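Long-range contact in LEOA (Escherichia coli, PDB 4AUR), which is a bacterial dynamin, probably binding and hydrolysing GTP through a P-loop domain from which a long helical arm extends: residues 19-31 / 555-569. Numbering follows the deposited sequence.
Sequences LQLRGMLEMLGEM and KLSLIQTQLAQLMVP
K555 extends a nearly straight chain across the C-terminal end of helix 3-30, its NZ stopping 3.8 Å from E30 O; a water that donates to M31 O also accepts a weak hydrogen bond from this amine. At the next residue, L556 brings CD2 to M31 CB at 3.9 Å and to the selenomethionine's CE, while L418 touches L556 from a neighbouring loop. I559 offers two branches: CD1 abuts E30 CG (3.7 Å), the two side chains crossing at about a right angle, and CG2 touches M27 CB and, from another direction, M31 SE. Q562 contributes its aliphatic part, CB and CG lying against M27 SE, which a bend at chi2 (-71°) puts beside them. Here residues 19-30 of helix 3-30 and 555-567 of helix 547-567 run antiparallel (164°), their axes approaching to 9.4 Å, pairing the N- and C-terminal helices in a helical bundle with helix 275-343. L563 slides past M27 in the opposite direction, with CD2 3.6 Å from M27 CB and close to M24 O. L566 uses the bare backbone of G23, seating CD1 against its carbonyl group, and its CB meets M24 CG at 3.6 Å. M567 points its CB away, yet its SE crosses to M24 SE (3.7 Å) beside I283 and T287 of helix 275-343. Poorly ordered P569 lies against the Q20 amide through CB and CG.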
loop_
_atom_site.group_PDB
_atom_site.type_symbol
_atom_site.label_atom_id
_atom_site.label_comp_id
_atom_site.label_asym_id
_atom_site.label_seq_id
_atom_site.Cartn_x
_atom_site.Cartn_y
_atom_site.Cartn_z
ATOM N N LEU A 19 -8.611 20.995 -12.840
ATOM C CA LEU A 19 -9.243 21.228 -11.548
ATOM C C LEU A 19 -8.989 20.043 -10.596
ATOM O O LEU A 19 -8.776 20.241 -9.415
ATOM C CB LEU A 19 -10.739 21.529 -11.691
ATOM C CG LEU A 19 -11.121 22.866 -12.341
ATOM C CD1 LEU A 19 -12.596 22.890 -12.721
ATOM C CD2 LEU A 19 -10.841 24.053 -11.458
ATOM N N GLN A 20 -8.999 18.822 -11.107
ATOM C CA GLN A 20 -8.703 17.656 -10.275
ATOM C C GLN A 20 -7.260 17.691 -9.840
ATOM O O GLN A 20 -6.921 17.289 -8.744
ATOM C CB GLN A 20 -8.938 16.374 -11.046
ATOM C CG GLN A 20 -10.400 16.116 -11.397
ATOM C CD GLN A 20 -10.530 15.288 -12.658
ATOM O OE1 GLN A 20 -9.574 14.639 -13.097
ATOM N NE2 GLN A 20 -11.709 15.304 -13.250
ATOM N N LEU A 21 -6.399 18.175 -10.726
ATOM C CA LEU A 21 -5.010 18.392 -10.381
ATOM C C LEU A 21 -4.904 19.333 -9.212
ATOM O O LEU A 21 -4.229 19.048 -8.247
ATOM C CB LEU A 21 -4.241 18.938 -11.575
ATOM C CG LEU A 21 -2.723 18.930 -11.432
ATOM C CD1 LEU A 21 -2.278 17.530 -11.053
ATOM C CD2 LEU A 21 -2.050 19.391 -12.705
ATOM N N ARG A 22 -5.600 20.455 -9.283
ATOM C CA ARG A 22 -5.663 21.413 -8.169
ATOM C C ARG A 22 -6.101 20.768 -6.875
ATOM O O ARG A 22 -5.574 21.071 -5.835
ATOM C CB ARG A 22 -6.598 22.566 -8.513
ATOM C CG ARG A 22 -6.020 23.917 -8.122
ATOM C CD ARG A 22 -6.725 25.062 -8.821
ATOM N NE ARG A 22 -8.143 25.106 -8.486
ATOM C CZ ARG A 22 -8.976 26.052 -8.874
ATOM N NH1 ARG A 22 -8.560 27.069 -9.618
ATOM N NH2 ARG A 22 -10.238 25.980 -8.516
ATOM N N GLY A 23 -7.071 19.871 -6.957
ATOM C CA GLY A 23 -7.570 19.158 -5.794
ATOM C C GLY A 23 -6.516 18.230 -5.247
ATOM O O GLY A 23 -6.421 18.034 -4.048
HETATM N N MSE A 24 -5.712 17.660 -6.129
HETATM C CA MSE A 24 -4.713 16.703 -5.717
HETATM C C MSE A 24 -3.649 17.476 -5.020
HETATM O O MSE A 24 -3.086 16.981 -4.045
HETATM C CB MSE A 24 -4.173 15.924 -6.911
HETATM C CG MSE A 24 -5.166 14.879 -7.362
HETATM SE SE MSE A 24 -4.287 13.758 -8.734
HETATM C CE MSE A 24 -5.346 14.147 -10.337
ATOM N N LEU A 25 -3.377 18.708 -5.478
ATOM C CA LEU A 25 -2.357 19.565 -4.841
ATOM C C LEU A 25 -2.717 20.010 -3.445
ATOM O O LEU A 25 -1.868 20.060 -2.569
ATOM C CB LEU A 25 -2.122 20.805 -5.663
ATOM C CG LEU A 25 -1.287 20.537 -6.910
ATOM C CD1 LEU A 25 -1.532 21.589 -7.982
ATOM C CD2 LEU A 25 0.190 20.461 -6.558
ATOM N N GLU A 26 -3.976 20.368 -3.246
ATOM C CA GLU A 26 -4.463 20.715 -1.918
ATOM C C GLU A 26 -4.223 19.589 -0.896
ATOM O O GLU A 26 -3.990 19.865 0.274
ATOM C CB GLU A 26 -5.960 21.029 -1.955
ATOM C CG GLU A 26 -6.339 22.304 -2.681
ATOM C CD GLU A 26 -7.831 22.605 -2.599
ATOM O OE1 GLU A 26 -8.658 21.660 -2.603
ATOM O OE2 GLU A 26 -8.181 23.812 -2.539
HETATM N N MSE A 27 -4.309 18.332 -1.330
HETATM C CA MSE A 27 -4.159 17.202 -0.424
HETATM C C MSE A 27 -2.714 16.975 -0.110
HETATM O O MSE A 27 -2.392 16.739 1.039
HETATM C CB MSE A 27 -4.772 15.952 -1.003
HETATM C CG MSE A 27 -6.265 16.137 -1.127
HETATM SE SE MSE A 27 -7.175 16.142 0.615
HETATM C CE MSE A 27 -7.197 18.063 1.056
ATOM N N LEU A 28 -1.828 17.054 -1.096
ATOM C CA LEU A 28 -0.386 17.023 -0.815
ATOM C C LEU A 28 -0.011 18.118 0.177
ATOM O O LEU A 28 0.697 17.883 1.150
ATOM C CB LEU A 28 0.442 17.211 -2.089
ATOM C CG LEU A 28 0.258 16.166 -3.185
ATOM C CD1 LEU A 28 1.138 16.463 -4.359
ATOM C CD2 LEU A 28 0.560 14.763 -2.689
ATOM N N GLY A 29 -0.492 19.328 -0.063
ATOM C CA GLY A 29 -0.238 20.423 0.862
ATOM C C GLY A 29 -0.661 19.980 2.242
ATOM O O GLY A 29 0.030 20.216 3.226
ATOM N N GLU A 30 -1.784 19.291 2.306
ATOM C CA GLU A 30 -2.306 18.867 3.574
ATOM C C GLU A 30 -1.407 17.856 4.290
ATOM O O GLU A 30 -1.444 17.783 5.502
ATOM C CB GLU A 30 -3.701 18.310 3.387
ATOM C CG GLU A 30 -4.469 18.099 4.680
ATOM C CD GLU A 30 -4.882 19.380 5.369
ATOM O OE1 GLU A 30 -5.398 20.300 4.685
ATOM O OE2 GLU A 30 -4.700 19.432 6.609
HETATM N N MSE A 31 -0.587 17.106 3.558
HETATM C CA MSE A 31 0.339 16.161 4.176
HETATM C C MSE A 31 1.729 16.759 4.210
HETATM O O MSE A 31 2.729 16.060 4.351
HETATM C CB MSE A 31 0.195 14.765 3.555
HETATM C CG MSE A 31 0.367 14.712 2.062
HETATM SE SE MSE A 31 -0.319 13.049 1.238
HETATM C CE MSE A 31 1.355 12.105 1.602
ATOM N N LYS A 555 -4.753 10.608 9.614
ATOM C CA LYS A 555 -4.792 11.816 8.789
ATOM C C LYS A 555 -4.506 11.382 7.372
ATOM O O LYS A 555 -5.298 11.626 6.504
ATOM C CB LYS A 555 -3.839 12.931 9.277
ATOM C CG LYS A 555 -2.423 12.955 8.646
ATOM C CD LYS A 555 -1.618 14.261 8.922
ATOM C CE LYS A 555 -0.186 14.242 8.352
ATOM N NZ LYS A 555 0.366 15.618 8.089
ATOM N N LEU A 556 -3.417 10.664 7.152
ATOM C CA LEU A 556 -3.053 10.244 5.808
ATOM C C LEU A 556 -4.123 9.417 5.099
ATOM O O LEU A 556 -4.242 9.497 3.889
ATOM C CB LEU A 556 -1.739 9.460 5.825
ATOM C CG LEU A 556 -0.481 10.221 6.210
ATOM C CD1 LEU A 556 0.680 9.260 6.305
ATOM C CD2 LEU A 556 -0.138 11.300 5.222
ATOM N N SER A 557 -4.883 8.603 5.819
ATOM C CA SER A 557 -5.825 7.736 5.150
ATOM C C SER A 557 -7.030 8.542 4.663
ATOM O O SER A 557 -7.487 8.368 3.541
ATOM C CB SER A 557 -6.271 6.598 6.056
ATOM O OG SER A 557 -6.996 7.130 7.148
ATOM N N LEU A 558 -7.524 9.415 5.521
ATOM C CA LEU A 558 -8.554 10.333 5.193
ATOM C C LEU A 558 -8.139 11.137 3.987
ATOM O O LEU A 558 -8.948 11.386 3.083
ATOM C CB LEU A 558 -8.777 11.273 6.372
ATOM C CG LEU A 558 -9.168 10.682 7.728
ATOM C CD1 LEU A 558 -9.194 11.749 8.791
ATOM C CD2 LEU A 558 -10.521 10.026 7.682
ATOM N N ILE A 559 -6.879 11.553 3.987
ATOM C CA ILE A 559 -6.305 12.257 2.866
ATOM C C ILE A 559 -6.233 11.435 1.572
ATOM O O ILE A 559 -6.609 11.936 0.511
ATOM C CB ILE A 559 -4.920 12.838 3.196
ATOM C CG1 ILE A 559 -5.049 13.907 4.286
ATOM C CG2 ILE A 559 -4.356 13.507 1.956
ATOM C CD1 ILE A 559 -3.736 14.486 4.709
ATOM N N GLN A 560 -5.776 10.187 1.646
ATOM C CA GLN A 560 -5.644 9.364 0.449
ATOM C C GLN A 560 -7.005 8.932 -0.139
ATOM O O GLN A 560 -7.132 8.591 -1.326
ATOM C CB GLN A 560 -4.795 8.158 0.774
ATOM C CG GLN A 560 -4.536 7.227 -0.392
ATOM C CD GLN A 560 -5.611 6.191 -0.570
ATOM O OE1 GLN A 560 -6.360 5.899 0.351
ATOM N NE2 GLN A 560 -5.688 5.623 -1.745
ATOM N N THR A 561 -8.031 8.920 0.689
ATOM C CA THR A 561 -9.328 8.541 0.213
ATOM C C THR A 561 -9.744 9.559 -0.826
ATOM O O THR A 561 -10.240 9.200 -1.891
ATOM C CB THR A 561 -10.336 8.533 1.356
ATOM O OG1 THR A 561 -9.958 7.533 2.311
ATOM C CG2 THR A 561 -11.738 8.207 0.827
ATOM N N GLN A 562 -9.515 10.830 -0.502
ATOM C CA GLN A 562 -9.785 11.946 -1.401
ATOM C C GLN A 562 -8.904 11.908 -2.641
ATOM O O GLN A 562 -9.356 12.125 -3.715
ATOM C CB GLN A 562 -9.563 13.243 -0.646
ATOM C CG GLN A 562 -9.939 14.506 -1.394
ATOM C CD GLN A 562 -11.431 14.657 -1.630
ATOM O OE1 GLN A 562 -11.836 15.508 -2.410
ATOM N NE2 GLN A 562 -12.257 13.837 -0.959
ATOM N N LEU A 563 -7.622 11.641 -2.477
ATOM C CA LEU A 563 -6.722 11.521 -3.617
ATOM C C LEU A 563 -7.185 10.420 -4.546
ATOM O O LEU A 563 -7.195 10.597 -5.760
ATOM C CB LEU A 563 -5.283 11.245 -3.165
ATOM C CG LEU A 563 -4.552 12.442 -2.556
ATOM C CD1 LEU A 563 -3.274 12.005 -1.842
ATOM C CD2 LEU A 563 -4.249 13.489 -3.625
ATOM N N ALA A 564 -7.572 9.280 -3.995
ATOM C CA ALA A 564 -7.974 8.186 -4.853
ATOM C C ALA A 564 -9.185 8.602 -5.701
ATOM O O ALA A 564 -9.286 8.269 -6.892
ATOM C CB ALA A 564 -8.263 6.944 -4.037
ATOM N N GLN A 565 -10.090 9.345 -5.074
ATOM C CA GLN A 565 -11.231 9.889 -5.756
ATOM C C GLN A 565 -10.822 10.807 -6.890
ATOM O O GLN A 565 -11.399 10.759 -7.985
ATOM C CB GLN A 565 -12.110 10.635 -4.774
ATOM C CG GLN A 565 -13.249 11.390 -5.414
ATOM C CD GLN A 565 -14.284 11.844 -4.401
ATOM O OE1 GLN A 565 -14.614 13.041 -4.320
ATOM N NE2 GLN A 565 -14.807 10.893 -3.613
ATOM N N LEU A 566 -9.837 11.650 -6.647
ATOM C CA LEU A 566 -9.475 12.661 -7.633
ATOM C C LEU A 566 -8.779 12.043 -8.819
ATOM O O LEU A 566 -8.707 12.624 -9.896
ATOM C CB LEU A 566 -8.586 13.723 -6.994
ATOM C CG LEU A 566 -9.305 14.589 -5.951
ATOM C CD1 LEU A 566 -8.316 15.329 -5.086
ATOM C CD2 LEU A 566 -10.258 15.567 -6.607
HETATM N N MSE A 567 -8.309 10.834 -8.600
HETATM C CA MSE A 567 -7.393 10.168 -9.478
HETATM C C MSE A 567 -8.102 9.224 -10.404
HETATM O O MSE A 567 -7.521 8.765 -11.367
HETATM C CB MSE A 567 -6.441 9.510 -8.472
HETATM C CG MSE A 567 -5.251 8.831 -9.085
HETATM SE SE MSE A 567 -3.835 10.146 -9.407
HETATM C CE MSE A 567 -2.561 8.647 -9.493
ATOM N N VAL A 568 -9.372 8.931 -10.139
ATOM C CA VAL A 568 -10.135 7.991 -10.961
ATOM C C VAL A 568 -10.223 8.508 -12.395
ATOM O O VAL A 568 -9.900 7.770 -13.344
ATOM C CB VAL A 568 -11.551 7.718 -10.376
ATOM C CG1 VAL A 568 -12.538 7.266 -11.449
ATOM C CG2 VAL A 568 -11.483 6.675 -9.270
ATOM N N PRO A 569 -10.666 9.771 -12.564
ATOM C CA PRO A 569 -10.693 10.294 -13.928
ATOM C C PRO A 569 -9.340 10.153 -14.644
ATOM O O PRO A 569 -9.303 9.748 -15.808
ATOM C CB PRO A 569 -11.071 11.767 -13.742
ATOM C CG PRO A 569 -11.714 11.871 -12.395
ATOM C CD PRO A 569 -11.412 10.626 -11.616
HETATM O O HOH W 1 2.980 13.993 6.824
#